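Local coordinates for epimerase domain-containing protein (Bacillus cereus HuA2-4, PDB 6ZLK), which interconverts UDP-glucuronic acid and UDP-galacturonic acid by 4-epimerisation, using bound nicotinamide-adenine-dinucleotide, at residues A83-F95 against I144-G156. Sequence-based numbering, arbitrary orientation.
Sequences AIPGVRTSWGKDF and IPLSPYGVTKLSG. With UGB ((2S,3R,4S,5R,6R)-6-[[[(2R,3S,4R,5R)-5-(2,4-dioxopyrimidin-1-yl)-3,4-dihydroxy-oxolan-2-yl]methoxy-hydroxy-phosphoryl]oxy-hydroxy-phosphoryl]oxy-3,4,5-trihydroxy-oxane-2-carboxylic acid), chain G.
Tyr149, in the first turn of helix 148-167, lies against the backbone of Ile84 to Val87. With CG anti to the backbone N (chi1 166°), its side chain runs along the loop to the sugar. Tyr149 CB sits 3.7 Å from Gly86 O, and CG also borders that peptide. Tyr149 CD2 meets Val87 CG2 at 3.6 Å, and on the other side of the ring Tyr149 CE1 lies 3.4 Å from Ile84 O, both obliquely; CD1 is beside the same oxygen. Gly86 N lies over the centre of one ring face; at the backbone angles of Gly86 a CB would jam against the preceding carbonyl O, which calls for glycine. Tyr149 CE2 and CZ face O4' of the UDP-sugar UGB, at the ring edge, with CE2 at 3.0 Å. At the tip, Tyr149 OH comes equally close, 3.0 Å from UGB O4'; it is hydrogen-bonded to NAD O2D and to O4' of the alternative ligand UGA.

Ser147 caps the helix through its OG, which accepts from Gly150 N, while Ser90 OG donates to Val87 O and takes a weak bond from Tyr149 N. Pro148 wedges between two aromatic rings: Pro148 CD lies over the six-membered ring of Trp91, 3.6 Å from its centroid, as a CH-pi contact, and Pro148 CB touches Phe95 CE1 at 3.5 Å. Trp91 also stacks edge-to-face with Phe167 of the second subunit, so this corner reaches the dimer interface.

Earlier in the loop, Arg88, whose CB leads away from the helix, reaches the diphosphate, Arg88 NH1 giving UGB O2A a nearly straight bond (168°) of 2.9 Å. Tyr149 and Lys153, whose NZ bonds NAD O3D, form the YxxxK pair of short-chain dehydrogenases/reductases. The contact thus brings the Tyr149 hydroxyl to the oxygen on C4', the carbon whose configuration is inverted, consistent with a role as catalytic base in this family.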
ATOM      1  N   ALA A  83      -0.347   2.244 -15.070  1.00 13.68           N
ATOM      2  CA  ALA A  83      -0.606   2.894 -13.799  1.00 13.68           C
ATOM      3  C   ALA A  83      -1.284   4.216 -14.074  1.00 15.51           C
ATOM      4  O   ALA A  83      -1.291   4.661 -15.263  1.00 16.52           O
ATOM      5  CB  ALA A  83       0.681   3.125 -13.090  1.00 15.23           C
ATOM      6  N   ILE A  84      -1.782   4.806 -13.011  1.00 14.66           N
ATOM      7  CA  ILE A  84      -2.176   6.230 -13.007  1.00 15.27           C
ATOM      8  C   ILE A  84      -1.037   6.925 -12.301  1.00 16.36           C
ATOM      9  O   ILE A  84      -0.806   6.669 -11.115  1.00 14.86           O
ATOM     10  CB  ILE A  84      -3.528   6.468 -12.304  1.00 17.10           C
ATOM     11  CG1 ILE A  84      -4.631   5.705 -13.028  1.00 18.09           C
ATOM     12  CG2 ILE A  84      -3.791   7.975 -12.298  1.00 18.07           C
ATOM     13  CD1 ILE A  84      -4.961   6.175 -14.419  1.00 21.02           C
ATOM     14  N   PRO A  85      -0.284   7.800 -13.002  1.00 16.06           N
ATOM     15  CA  PRO A  85       0.826   8.512 -12.396  1.00 18.01           C
ATOM     16  C   PRO A  85       0.334   9.895 -11.957  1.00 20.61           C
ATOM     17  O   PRO A  85      -0.768  10.293 -12.242  1.00 27.07           O
ATOM     18  CB  PRO A  85       1.816   8.545 -13.570  1.00 17.90           C
ATOM     19  CG  PRO A  85       0.924   8.880 -14.754  1.00 17.85           C
ATOM     20  CD  PRO A  85      -0.359   8.101 -14.451  1.00 16.99           C
ATOM     21  N   GLY A  86       1.172  10.616 -11.275  1.00 28.72           N
ATOM     22  CA  GLY A  86       0.863  12.039 -11.037  1.00 25.67           C
ATOM     23  C   GLY A  86       0.717  12.238  -9.549  1.00 24.29           C
ATOM     24  O   GLY A  86      -0.345  11.841  -8.962  1.00 23.18           O
ATOM     25  N   VAL A  87       1.776  12.767  -8.953  1.00 23.95           N
ATOM     26  CA  VAL A  87       1.845  12.998  -7.499  1.00 24.99           C
ATOM     27  C   VAL A  87       0.703  13.960  -7.135  1.00 24.51           C
ATOM     28  O   VAL A  87       0.089  13.809  -6.107  1.00 27.74           O
ATOM     29  CB  VAL A  87       3.246  13.524  -7.139  1.00 28.23           C
ATOM     30  CG1 VAL A  87       3.313  14.115  -5.745  1.00 27.65           C
ATOM     31  CG2 VAL A  87       4.311  12.451  -7.349  1.00 30.59           C
ATOM     32  N   ARG A  88       0.474  14.991  -7.945  1.00 21.93           N
ATOM     33  CA  ARG A  88      -0.247  16.186  -7.452  1.00 21.69           C
ATOM     34  C   ARG A  88      -1.755  16.000  -7.590  1.00 21.24           C
ATOM     35  O   ARG A  88      -2.507  16.820  -7.026  1.00 26.17           O
ATOM     36  CB  ARG A  88       0.263  17.418  -8.215  1.00 22.01           C
ATOM     37  CG  ARG A  88       1.716  17.744  -7.891  1.00 22.87           C
ATOM     38  CD  ARG A  88       2.247  18.948  -8.677  1.00 23.81           C
ATOM     39  NE  ARG A  88       2.382  18.719 -10.107  1.00 26.89           N
ATOM     40  CZ  ARG A  88       3.408  18.084 -10.686  1.00 26.38           C
ATOM     41  NH1 ARG A  88       3.441  17.918 -12.002  1.00 25.03           N
ATOM     42  NH2 ARG A  88       4.403  17.641  -9.930  1.00 25.98           N
ATOM     43  N   THR A  89      -2.225  15.033  -8.363  1.00 22.63           N
ATOM     44  CA  THR A  89      -3.666  14.840  -8.652  1.00 21.56           C
ATOM     45  C   THR A  89      -4.191  13.554  -8.015  1.00 20.84           C
ATOM     46  O   THR A  89      -5.107  12.969  -8.572  1.00 22.24           O
ATOM     47  CB  THR A  89      -3.885  14.853 -10.166  1.00 28.50           C
ATOM     48  OG1 THR A  89      -3.105  13.783 -10.714  1.00 28.75           O
ATOM     49  CG2 THR A  89      -3.491  16.191 -10.753  1.00 28.89           C
ATOM     50  N   SER A  90      -3.645  13.128  -6.862  1.00 20.10           N
ATOM     51  CA  SER A  90      -3.976  11.817  -6.236  1.00 22.44           C
ATOM     52  C   SER A  90      -4.797  12.038  -4.965  1.00 22.37           C
ATOM     53  O   SER A  90      -4.989  11.047  -4.206  1.00 21.75           O
ATOM     54  CB  SER A  90      -2.729  10.972  -5.942  1.00 20.18           C
ATOM     55  OG  SER A  90      -1.772  11.607  -5.104  1.00 20.99           O
ATOM     56  N   TRP A  91      -5.363  13.228  -4.772  1.00 21.30           N
ATOM     57  CA  TRP A  91      -6.109  13.604  -3.537  1.00 22.72           C
ATOM     58  C   TRP A  91      -7.603  13.417  -3.718  1.00 25.57           C
ATOM     59  O   TRP A  91      -8.089  13.395  -4.857  1.00 22.13           O
ATOM     60  CB  TRP A  91      -5.794  15.037  -3.094  1.00 23.15           C
ATOM     61  CG  TRP A  91      -4.349  15.281  -2.870  1.00 23.88           C
ATOM     62  CD1 TRP A  91      -3.522  15.949  -3.717  1.00 25.58           C
ATOM     63  CD2 TRP A  91      -3.550  14.907  -1.742  1.00 21.75           C
ATOM     64  NE1 TRP A  91      -2.254  15.934  -3.225  1.00 27.61           N
ATOM     65  CE2 TRP A  91      -2.231  15.305  -2.018  1.00 24.05           C
ATOM     66  CE3 TRP A  91      -3.802  14.251  -0.539  1.00 22.55           C
ATOM     67  CZ2 TRP A  91      -1.197  15.148  -1.110  1.00 24.23           C
ATOM     68  CZ3 TRP A  91      -2.773  14.052   0.340  1.00 22.99           C
ATOM     69  CH2 TRP A  91      -1.484  14.524   0.066  1.00 23.38           C
ATOM     70  N   GLY A  92      -8.312  13.332  -2.600  1.00 24.08           N
ATOM     71  CA  GLY A  92      -9.789  13.361  -2.544  1.00 22.11           C
ATOM     72  C   GLY A  92     -10.436  12.404  -3.515  1.00 24.05           C
ATOM     73  O   GLY A  92     -10.116  11.165  -3.495  1.00 25.30           O
ATOM     74  N   LYS A  93     -11.360  12.925  -4.335  1.00 25.49           N
ATOM     75  CA  LYS A  93     -12.210  12.098  -5.229  1.00 29.25           C
ATOM     76  C   LYS A  93     -11.358  11.509  -6.369  1.00 25.27           C
ATOM     77  O   LYS A  93     -11.851  10.598  -7.031  1.00 25.60           O
ATOM     78  CB  LYS A  93     -13.374  12.928  -5.800  1.00 34.18           C
ATOM     79  CG  LYS A  93     -12.997  13.948  -6.863  1.00 40.24           C
ATOM     80  CD  LYS A  93     -14.200  14.711  -7.442  1.00 47.97           C
ATOM     81  CE  LYS A  93     -13.924  15.336  -8.798  1.00 51.25           C
ATOM     82  NZ  LYS A  93     -13.100  16.562  -8.671  1.00 53.43           N
ATOM     83  N   ASP A  94     -10.129  11.984  -6.565  1.00 25.49           N
ATOM     84  CA  ASP A  94      -9.220  11.534  -7.646  1.00 24.76           C
ATOM     85  C   ASP A  94      -8.492  10.240  -7.239  1.00 24.68           C
ATOM     86  O   ASP A  94      -7.828   9.608  -8.099  1.00 22.63           O
ATOM     87  CB  ASP A  94      -8.220  12.633  -8.008  1.00 27.36           C
ATOM     88  CG  ASP A  94      -8.878  13.857  -8.608  1.00 33.07           C
ATOM     89  OD1 ASP A  94      -9.903  13.676  -9.305  1.00 33.53           O
ATOM     90  OD2 ASP A  94      -8.363  14.951  -8.357  1.00 33.43           O
ATOM     91  N   PHE A  95      -8.552   9.850  -5.969  1.00 21.07           N
ATOM     92  CA  PHE A  95      -7.720   8.726  -5.452  1.00 19.66           C
ATOM     93  C   PHE A  95      -8.172   7.358  -5.975  1.00 18.15           C
ATOM     94  O   PHE A  95      -7.291   6.507  -6.252  1.00 17.47           O
ATOM     95  CB  PHE A  95      -7.769   8.721  -3.919  1.00 19.29           C
ATOM     96  CG  PHE A  95      -6.889   7.697  -3.247  1.00 17.66           C
ATOM     97  CD1 PHE A  95      -5.518   7.662  -3.512  1.00 19.55           C
ATOM     98  CD2 PHE A  95      -7.421   6.785  -2.354  1.00 18.37           C
ATOM     99  CE1 PHE A  95      -4.700   6.752  -2.860  1.00 18.42           C
ATOM    100  CE2 PHE A  95      -6.602   5.882  -1.696  1.00 19.78           C
ATOM    101  CZ  PHE A  95      -5.243   5.874  -1.959  1.00 17.85           C
ATOM    102  N   ILE A 144       8.648   5.950   2.999  1.00 20.70           N
ATOM    103  CA  ILE A 144       7.476   6.610   3.617  1.00 23.33           C
ATOM    104  C   ILE A 144       6.961   7.628   2.623  1.00 19.49           C
ATOM    105  O   ILE A 144       7.353   8.783   2.589  1.00 20.57           O
ATOM    106  CB  ILE A 144       7.770   7.243   4.978  1.00 24.60           C
ATOM    107  CG1 ILE A 144       8.547   6.332   5.929  1.00 27.85           C
ATOM    108  CG2 ILE A 144       6.428   7.655   5.571  1.00 25.70           C
ATOM    109  N   PRO A 145       6.060   7.189   1.730  1.00 20.08           N
ATOM    110  CA  PRO A 145       5.574   8.109   0.709  1.00 19.39           C
ATOM    111  C   PRO A 145       4.950   9.382   1.285  1.00 20.30           C
ATOM    112  O   PRO A 145       4.406   9.379   2.410  1.00 20.00           O
ATOM    113  CB  PRO A 145       4.491   7.267   0.021  1.00 20.21           C
ATOM    114  CG  PRO A 145       4.844   5.850   0.262  1.00 22.02           C
ATOM    115  CD  PRO A 145       5.567   5.828   1.594  1.00 21.43           C
ATOM    116  N   LEU A 146       5.072  10.471   0.535  1.00 18.61           N
ATOM    117  CA  LEU A 146       4.486  11.778   0.886  1.00 17.93           C
ATOM    118  C   LEU A 146       3.162  12.019   0.155  1.00 16.52           C
ATOM    119  O   LEU A 146       2.416  12.992   0.512  1.00 17.92           O
ATOM    120  CB  LEU A 146       5.466  12.872   0.472  1.00 21.28           C
ATOM    121  CG  LEU A 146       6.340  13.480   1.551  1.00 30.26           C
ATOM    122  CD1 LEU A 146       7.170  14.599   0.886  1.00 31.13           C
ATOM    123  CD2 LEU A 146       5.468  14.007   2.708  1.00 29.60           C
ATOM    124  N   SER A 147       2.841  11.194  -0.846  1.00 16.67           N
ATOM    125  CA  SER A 147       1.607  11.356  -1.645  1.00 17.51           C
ATOM    126  C   SER A 147       0.799  10.068  -1.676  1.00 16.79           C
ATOM    127  O   SER A 147       1.360   8.973  -1.649  1.00 15.08           O
ATOM    128  CB  SER A 147       1.912  11.770  -3.087  1.00 20.01           C
ATOM    129  OG  SER A 147       2.688  10.767  -3.736  1.00 20.58           O
ATOM    130  N   PRO A 148      -0.539  10.180  -1.841  1.00 16.41           N
ATOM    131  CA  PRO A 148      -1.387   9.032  -2.085  1.00 16.86           C
ATOM    132  C   PRO A 148      -0.958   8.218  -3.307  1.00 15.55           C
ATOM    133  O   PRO A 148      -0.959   7.033  -3.267  1.00 17.29           O
ATOM    134  CB  PRO A 148      -2.796   9.618  -2.229  1.00 17.97           C
ATOM    135  CG  PRO A 148      -2.710  10.962  -1.502  1.00 17.57           C
ATOM    136  CD  PRO A 148      -1.312  11.434  -1.777  1.00 18.29           C
ATOM    137  N   TYR A 149      -0.515   8.881  -4.370  1.00 16.02           N
ATOM    138  CA  TYR A 149       0.110   8.201  -5.536  1.00 16.26           C
ATOM    139  C   TYR A 149       1.226   7.261  -5.078  1.00 15.25           C
ATOM    140  O   TYR A 149       1.257   6.083  -5.452  1.00 15.24           O
ATOM    141  CB  TYR A 149       0.666   9.257  -6.498  1.00 16.39           C
ATOM    142  CG  TYR A 149       1.599   8.711  -7.536  1.00 15.95           C
ATOM    143  CD1 TYR A 149       1.218   7.726  -8.439  1.00 15.70           C
ATOM    144  CD2 TYR A 149       2.911   9.151  -7.600  1.00 19.40           C
ATOM    145  CE1 TYR A 149       2.066   7.252  -9.425  1.00 16.86           C
ATOM    146  CE2 TYR A 149       3.790   8.632  -8.533  1.00 20.35           C
ATOM    147  CZ  TYR A 149       3.372   7.688  -9.454  1.00 19.08           C
ATOM    148  OH  TYR A 149       4.191   7.207 -10.419  1.00 20.11           O
ATOM    149  N   GLY A 150       2.163   7.787  -4.299  1.00 16.23           N
ATOM    150  CA  GLY A 150       3.336   7.056  -3.847  1.00 16.23           C
ATOM    151  C   GLY A 150       2.897   5.879  -3.018  1.00 14.31           C
ATOM    152  O   GLY A 150       3.500   4.822  -3.124  1.00 14.38           O
ATOM    153  N   VAL A 151       1.864   6.096  -2.204  1.00 14.41           N
ATOM    154  CA  VAL A 151       1.350   4.967  -1.402  1.00 14.80           C
ATOM    155  C   VAL A 151       0.911   3.835  -2.344  1.00 15.30           C
ATOM    156  O   VAL A 151       1.197   2.653  -2.087  1.00 16.12           O
ATOM    157  CB  VAL A 151       0.205   5.407  -0.486  1.00 15.75           C
ATOM    158  CG1 VAL A 151      -0.331   4.176   0.203  1.00 16.12           C
ATOM    159  CG2 VAL A 151       0.678   6.456   0.506  1.00 16.72           C
ATOM    160  N   THR A 152       0.106   4.125  -3.349  1.00 14.60           N
ATOM    161  CA  THR A 152      -0.424   3.071  -4.215  1.00 15.79           C
ATOM    162  C   THR A 152       0.692   2.355  -4.990  1.00 14.90           C
ATOM    163  O   THR A 152       0.587   1.142  -5.209  1.00 14.97           O
ATOM    164  CB  THR A 152      -1.483   3.587  -5.188  1.00 16.34           C
ATOM    165  OG1 THR A 152      -0.919   4.497  -6.142  1.00 16.13           O
ATOM    166  CG2 THR A 152      -2.643   4.212  -4.452  1.00 18.17           C
ATOM    167  N   LYS A 153       1.736   3.075  -5.394  1.00 14.84           N
ATOM    168  CA  LYS A 153       2.879   2.471  -6.108  1.00 14.34           C
ATOM    169  C   LYS A 153       3.654   1.570  -5.131  1.00 14.76           C
ATOM    170  O   LYS A 153       4.030   0.454  -5.522  1.00 16.31           O
ATOM    171  CB  LYS A 153       3.726   3.579  -6.729  1.00 15.20           C
ATOM    172  CG  LYS A 153       3.008   4.306  -7.875  1.00 15.69           C
ATOM    173  CD  LYS A 153       2.735   3.502  -9.085  1.00 15.09           C
ATOM    174  CE  LYS A 153       4.020   2.974  -9.712  1.00 16.02           C
ATOM    175  NZ  LYS A 153       3.846   2.321 -11.038  1.00 17.14           N
ATOM    176  N   LEU A 154       3.809   2.034  -3.897  1.00 14.98           N
ATOM    177  CA  LEU A 154       4.501   1.196  -2.896  1.00 14.96           C
ATOM    178  C   LEU A 154       3.668  -0.071  -2.653  1.00 13.92           C
ATOM    179  O   LEU A 154       4.264  -1.132  -2.533  1.00 13.27           O
ATOM    180  CB  LEU A 154       4.760   1.991  -1.629  1.00 14.77           C
ATOM    181  CG  LEU A 154       5.501   1.224  -0.531  1.00 15.72           C
ATOM    182  CD1 LEU A 154       6.814   0.647  -1.026  1.00 15.72           C
ATOM    183  CD2 LEU A 154       5.695   2.143   0.673  1.00 18.06           C
ATOM    184  N   SER A 155       2.346   0.017  -2.573  1.00 13.98           N
ATOM    185  CA  SER A 155       1.501  -1.208  -2.411  1.00 15.48           C
ATOM    186  C   SER A 155       1.715  -2.159  -3.590  1.00 15.85           C
ATOM    187  O   SER A 155       1.785  -3.390  -3.435  1.00 14.44           O
ATOM    188  CB  SER A 155       0.068  -0.898  -2.267  1.00 18.02           C
ATOM    189  OG  SER A 155      -0.102  -0.055  -1.143  1.00 25.94           O
ATOM    190  N   GLY A 156       1.902  -1.621  -4.798  1.00 13.86           N
ATOM    191  CA  GLY A 156       2.216  -2.472  -5.952  1.00 15.58           C
ATOM    192  C   GLY A 156       3.527  -3.210  -5.778  1.00 13.56           C
ATOM    193  O   GLY A 156       3.567  -4.404  -6.062  1.00 15.80           O
TER
HETATM  194  N1  UGB G 403       6.417  21.615 -11.166  0.50 23.41           N
HETATM  195  C2  UGB G 403       6.433  22.989 -11.329  0.50 24.37           C
HETATM  196  O2  UGB G 403       7.164  23.735 -10.688  0.50 24.25           O
HETATM  197  N3  UGB G 403       5.573  23.450 -12.285  0.50 24.57           N
HETATM  198  C4  UGB G 403       4.709  22.705 -13.062  0.50 25.78           C
HETATM  199  O4  UGB G 403       3.985  23.282 -13.872  0.50 25.59           O
HETATM  200  C5  UGB G 403       4.740  21.291 -12.815  0.50 24.35           C
HETATM  201  C6  UGB G 403       5.576  20.811 -11.890  0.50 23.98           C
HETATM  202  PA  UGB G 403       7.302  16.588 -12.545  0.50 31.57           P
HETATM  203  PB  UGB G 403       7.557  14.725 -10.312  0.50 32.39           P
HETATM  204  O'P UGB G 403       4.040  11.344 -12.176  0.50 35.65           O
HETATM  205  O'Q UGB G 403       5.080   9.638 -12.811  0.50 42.11           O
HETATM  206  C1' UGB G 403       7.068  12.309  -9.468  0.80 35.79           C
HETATM  207  O1A UGB G 403       8.316  16.836 -13.605  0.50 33.13           O
HETATM  208  O1B UGB G 403       6.121  14.938  -9.962  0.50 33.79           O
HETATM  209  C1D UGB G 403       7.351  21.040 -10.194  0.50 26.54           C
HETATM  210  C2' UGB G 403       8.113  11.281  -9.087  0.50 34.11           C
HETATM  211  O2' UGB G 403       9.273  11.955  -8.594  0.50 32.93           O
HETATM  212  O2A UGB G 403       5.858  16.531 -12.880  0.50 33.20           O
HETATM  213  O2B UGB G 403       8.631  15.308  -9.471  0.50 29.51           O
HETATM  214  C2D UGB G 403       6.690  19.953  -9.356  0.50 28.26           C
HETATM  215  O2D UGB G 403       5.980  20.587  -8.309  0.50 31.36           O
HETATM  216  C3' UGB G 403       8.437  10.451 -10.310  0.50 36.82           C
HETATM  217  O3' UGB G 403       9.401   9.449  -9.962  0.50 34.15           O
HETATM  218  O3A UGB G 403       7.711  15.220 -11.825  0.50 30.47           O
HETATM  219  O3B UGB G 403       7.754  13.143 -10.400  0.50 33.53           O
HETATM  220  C3D UGB G 403       7.912  19.132  -8.936  0.50 28.42           C
HETATM  221  O3D UGB G 403       8.521  19.697  -7.785  0.50 32.76           O
HETATM  222  C4' UGB G 403       7.141   9.887 -10.899  0.50 37.39           C
HETATM  223  O4' UGB G 403       6.426   9.112  -9.930  0.50 35.69           O
HETATM  224  C4D UGB G 403       8.851  19.243 -10.147  0.50 29.55           C
HETATM  225  O4D UGB G 403       8.394  20.399 -10.892  0.50 26.53           O
HETATM  226  C5' UGB G 403       6.253  11.064 -11.309  0.50 37.43           C
HETATM  227  O5' UGB G 403       5.920  11.726 -10.086  0.50 36.35           O
HETATM  228  C5D UGB G 403       8.887  18.041 -11.054  0.50 29.24           C
HETATM  229  O5D UGB G 403       7.532  17.658 -11.371  0.50 30.55           O
HETATM  230  C6' UGB G 403       5.029  10.649 -12.143  0.50 39.33           C